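Local structure of phospholyase (Arthrobacter aurescens, 5G4I) at residues V67-Q81 with P316-M329. The protein is a pyridoxal-phosphate-dependent phospholyase, a lyase that eliminates phosphate from its substrate, built on the fold of class III transaminases. Residues are numbered along the deposited sequence; the frame is centred on the assembly and turned at random.
Sequences VGHANPAVADAIYQQ and PVSSAAGLAVLRYM
Asn71 sets its side-chain amide nearly perpendicular to the ring of Tyr328, with ND2 3.4 Å above one face, over its centre, and the amide and ring planes 86° apart. Two hydrogen bonds fix that pose. ND2 donates to Val67 O at 2.9 Å, a nearly straight bond that ties the side chain back across the type II turn from Gly68 to Asn71, while OD1 accepts from Val74 N and makes Asn71 the N-cap of helix 72-81. With CG anti to the backbone N (chi1 -169°), the Tyr328 ring reaches toward the loop 67-71, where CD1 also meets Val67 CB at 3.6 Å. With an alanine here, Val74 N is likely to lose its cap, Val67 O its donor and the tyrosine face its amide.

From there the two helices run antiparallel, their axes 8.3 Å apart. Such closeness is possible because small residues face each other: Ala77 CB lies 3.9 Å from Ala324 CB, and Ala320 CB rests against the carbonyl of Ala77. The buried flank is tightly filled, Ile78 placing CD1 3.8 Å from Ala321 CB and CG2 against Val317 CG1. The other flank is looser: exposed Ala73 only grazes Tyr328, Ala73 CB to Tyr328 CD2 being 4.5 Å. At the far end Gln81 bends at chi2 (65°) and crosses Pro316, Gln81 NE2 3.5 Å from Pro316 CB, while OE1 hydrogen-bonds to Arg95 and NE2 to Val85 O.

Helix-to-helix chemistry is thus apolar, with polar groups met beyond helix 316-329; Asp76 and Tyr79 meet the second subunit, so this packing backs the dimer interface.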
# COMPACT_ATOMS: atom_id res chain seq x y z
N VAL A 67 4.55 -14.67 -14.25
CA VAL A 67 4.53 -15.09 -15.65
C VAL A 67 5.83 -14.82 -16.43
O VAL A 67 5.83 -14.74 -17.67
CB VAL A 67 3.26 -14.61 -16.40
CG1 VAL A 67 2.00 -15.28 -15.76
CG2 VAL A 67 3.05 -13.09 -16.38
N GLY A 68 6.88 -14.59 -15.67
CA GLY A 68 8.22 -14.46 -16.19
C GLY A 68 8.73 -13.01 -16.30
O GLY A 68 7.93 -12.03 -16.46
N HIS A 69 10.04 -12.83 -16.16
CA HIS A 69 10.64 -11.51 -16.34
C HIS A 69 10.39 -10.91 -17.75
O HIS A 69 10.50 -11.63 -18.77
CB HIS A 69 12.18 -11.60 -16.11
CG HIS A 69 12.53 -12.07 -14.75
ND1 HIS A 69 12.39 -11.28 -13.63
CD2 HIS A 69 13.01 -13.27 -14.30
CE1 HIS A 69 12.77 -11.97 -12.57
NE2 HIS A 69 13.15 -13.19 -12.95
N ALA A 70 10.04 -9.61 -17.76
CA ALA A 70 9.82 -8.91 -19.03
C ALA A 70 8.72 -9.45 -19.95
O ALA A 70 8.75 -9.31 -21.15
CB ALA A 70 11.18 -8.73 -19.82
N ASN A 71 7.72 -10.12 -19.31
CA ASN A 71 6.65 -10.70 -20.06
C ASN A 71 6.01 -9.62 -20.96
O ASN A 71 5.50 -8.56 -20.47
CB ASN A 71 5.57 -11.31 -19.12
CG ASN A 71 4.44 -11.96 -19.87
OD1 ASN A 71 3.66 -11.26 -20.60
ND2 ASN A 71 4.30 -13.30 -19.70
N PRO A 72 5.98 -9.86 -22.29
CA PRO A 72 5.52 -8.79 -23.16
C PRO A 72 4.04 -8.57 -23.23
O PRO A 72 3.60 -7.42 -23.54
CB PRO A 72 6.13 -9.15 -24.55
CG PRO A 72 6.33 -10.65 -24.48
CD PRO A 72 6.64 -10.97 -23.03
N ALA A 73 3.24 -9.59 -22.99
CA ALA A 73 1.80 -9.36 -22.90
C ALA A 73 1.41 -8.47 -21.73
O ALA A 73 0.48 -7.59 -21.84
CB ALA A 73 1.07 -10.67 -22.74
N VAL A 74 2.07 -8.65 -20.57
CA VAL A 74 1.80 -7.75 -19.46
C VAL A 74 2.27 -6.30 -19.73
O VAL A 74 1.55 -5.34 -19.51
CB VAL A 74 2.45 -8.28 -18.11
CG1 VAL A 74 2.19 -7.32 -16.96
CG2 VAL A 74 1.88 -9.65 -17.76
N ALA A 75 3.45 -6.17 -20.31
CA ALA A 75 3.97 -4.85 -20.62
C ALA A 75 3.06 -4.10 -21.62
O ALA A 75 2.75 -2.91 -21.42
CB ALA A 75 5.37 -4.96 -21.23
N ASP A 76 2.61 -4.80 -22.68
CA ASP A 76 1.73 -4.20 -23.69
C ASP A 76 0.40 -3.77 -23.08
O ASP A 76 -0.17 -2.68 -23.38
CB ASP A 76 1.51 -5.19 -24.86
CG ASP A 76 2.72 -5.34 -25.70
OD1 ASP A 76 3.70 -4.58 -25.65
OD2 ASP A 76 2.73 -6.28 -26.49
N ALA A 77 -0.20 -4.62 -22.20
CA ALA A 77 -1.48 -4.28 -21.61
C ALA A 77 -1.39 -3.01 -20.74
O ALA A 77 -2.28 -2.11 -20.78
CB ALA A 77 -2.03 -5.44 -20.76
N ILE A 78 -0.35 -2.92 -19.93
CA ILE A 78 -0.13 -1.74 -19.11
C ILE A 78 0.07 -0.44 -19.94
O ILE A 78 -0.55 0.61 -19.72
CB ILE A 78 1.09 -1.98 -18.14
CG1 ILE A 78 0.68 -3.01 -17.04
CG2 ILE A 78 1.62 -0.69 -17.56
CD1 ILE A 78 1.88 -3.54 -16.18
N TYR A 79 0.96 -0.53 -20.94
CA TYR A 79 1.26 0.62 -21.79
C TYR A 79 0.02 1.10 -22.58
O TYR A 79 -0.29 2.33 -22.62
CB TYR A 79 2.37 0.25 -22.78
CG TYR A 79 2.81 1.42 -23.68
CD1 TYR A 79 3.40 2.56 -23.16
CD2 TYR A 79 2.65 1.32 -25.04
CE1 TYR A 79 3.88 3.60 -23.97
CE2 TYR A 79 3.02 2.38 -25.86
CZ TYR A 79 3.64 3.49 -25.31
OH TYR A 79 4.08 4.59 -26.10
N GLN A 80 -0.74 0.17 -23.19
CA GLN A 80 -1.96 0.56 -23.93
C GLN A 80 -2.95 1.29 -23.03
O GLN A 80 -3.53 2.33 -23.43
CB GLN A 80 -2.62 -0.61 -24.67
CG GLN A 80 -1.68 -1.09 -25.78
CD GLN A 80 -1.91 -2.45 -26.39
OE1 GLN A 80 -3.01 -2.87 -26.46
NE2 GLN A 80 -0.86 -3.06 -26.98
N GLN A 81 -3.12 0.83 -21.77
CA GLN A 81 -4.00 1.56 -20.85
C GLN A 81 -3.42 2.90 -20.44
O GLN A 81 -4.20 3.87 -20.27
CB GLN A 81 -4.41 0.71 -19.67
CG GLN A 81 -5.55 1.28 -18.83
CD GLN A 81 -6.90 1.39 -19.58
OE1 GLN A 81 -7.35 0.41 -20.24
NE2 GLN A 81 -7.56 2.52 -19.43
N PRO A 316 -7.46 1.73 -13.68
CA PRO A 316 -7.53 0.95 -14.85
C PRO A 316 -6.20 0.24 -15.27
O PRO A 316 -6.23 -0.82 -15.90
CB PRO A 316 -7.91 1.98 -15.96
CG PRO A 316 -8.56 3.11 -15.22
CD PRO A 316 -7.87 3.14 -13.90
N VAL A 317 -5.04 0.89 -14.96
CA VAL A 317 -3.74 0.34 -15.32
C VAL A 317 -3.34 -0.91 -14.45
O VAL A 317 -2.96 -1.98 -14.95
CB VAL A 317 -2.65 1.43 -15.31
CG1 VAL A 317 -1.29 0.80 -15.50
CG2 VAL A 317 -2.95 2.42 -16.41
N SER A 318 -3.55 -0.80 -13.12
CA SER A 318 -3.46 -1.95 -12.23
C SER A 318 -4.41 -3.09 -12.66
O SER A 318 -3.99 -4.26 -12.68
CB SER A 318 -3.79 -1.53 -10.78
OG SER A 318 -2.76 -0.69 -10.25
N SER A 319 -5.64 -2.73 -13.03
CA SER A 319 -6.62 -3.73 -13.49
C SER A 319 -6.13 -4.41 -14.77
O SER A 319 -6.28 -5.64 -14.92
CB SER A 319 -7.98 -3.07 -13.68
OG SER A 319 -8.47 -2.47 -12.45
N ALA A 320 -5.60 -3.64 -15.73
CA ALA A 320 -5.03 -4.20 -17.00
C ALA A 320 -3.90 -5.19 -16.69
O ALA A 320 -3.79 -6.27 -17.30
CB ALA A 320 -4.62 -3.07 -17.95
N ALA A 321 -2.97 -4.81 -15.76
CA ALA A 321 -1.89 -5.69 -15.33
C ALA A 321 -2.39 -7.03 -14.75
O ALA A 321 -1.95 -8.14 -15.16
CB ALA A 321 -1.04 -5.00 -14.31
N GLY A 322 -3.38 -6.91 -13.83
CA GLY A 322 -3.88 -8.15 -13.22
C GLY A 322 -4.66 -9.04 -14.21
O GLY A 322 -4.52 -10.28 -14.15
N LEU A 323 -5.40 -8.41 -15.15
CA LEU A 323 -6.12 -9.21 -16.17
C LEU A 323 -5.10 -9.94 -17.07
O LEU A 323 -5.31 -11.11 -17.42
CB LEU A 323 -7.02 -8.28 -16.99
CG LEU A 323 -8.40 -7.95 -16.50
CD1 LEU A 323 -8.88 -6.66 -17.26
CD2 LEU A 323 -9.31 -9.21 -16.76
N ALA A 324 -4.01 -9.25 -17.45
CA ALA A 324 -2.98 -9.90 -18.31
C ALA A 324 -2.26 -11.05 -17.67
O ALA A 324 -1.95 -12.09 -18.33
CB ALA A 324 -2.01 -8.86 -18.82
N VAL A 325 -2.05 -10.97 -16.35
CA VAL A 325 -1.45 -12.10 -15.60
C VAL A 325 -2.38 -13.33 -15.63
O VAL A 325 -1.92 -14.47 -15.92
CB VAL A 325 -1.07 -11.72 -14.14
CG1 VAL A 325 -0.69 -12.95 -13.31
CG2 VAL A 325 0.11 -10.73 -14.23
N LEU A 326 -3.69 -13.11 -15.32
CA LEU A 326 -4.61 -14.22 -15.34
C LEU A 326 -4.81 -14.81 -16.73
O LEU A 326 -4.82 -16.04 -16.91
CB LEU A 326 -5.98 -13.81 -14.77
CG LEU A 326 -6.14 -13.59 -13.25
CD1 LEU A 326 -7.54 -13.00 -12.90
CD2 LEU A 326 -5.83 -14.85 -12.47
N ARG A 327 -4.89 -13.93 -17.75
CA ARG A 327 -5.08 -14.41 -19.13
C ARG A 327 -3.86 -15.28 -19.56
O ARG A 327 -4.01 -16.33 -20.20
CB ARG A 327 -5.33 -13.27 -20.12
CG ARG A 327 -5.37 -13.85 -21.54
N TYR A 328 -2.63 -14.82 -19.28
CA TYR A 328 -1.45 -15.54 -19.65
C TYR A 328 -1.31 -16.85 -18.96
O TYR A 328 -1.06 -17.93 -19.58
CB TYR A 328 -0.15 -14.68 -19.47
CG TYR A 328 1.07 -15.28 -20.07
CD1 TYR A 328 1.89 -16.20 -19.36
CD2 TYR A 328 1.48 -14.89 -21.36
CE1 TYR A 328 3.00 -16.76 -19.96
CE2 TYR A 328 2.59 -15.47 -21.95
CZ TYR A 328 3.32 -16.38 -21.23
OH TYR A 328 4.50 -16.99 -21.78
N MET A 329 -1.58 -16.87 -17.63
CA MET A 329 -1.48 -18.16 -16.93
C MET A 329 -2.54 -19.18 -17.44
O MET A 329 -2.25 -20.40 -17.48
CB MET A 329 -1.44 -18.01 -15.31
CG MET A 329 -2.71 -17.69 -14.73
SD MET A 329 -2.45 -17.82 -12.85
CE MET A 329 -2.55 -19.57 -12.60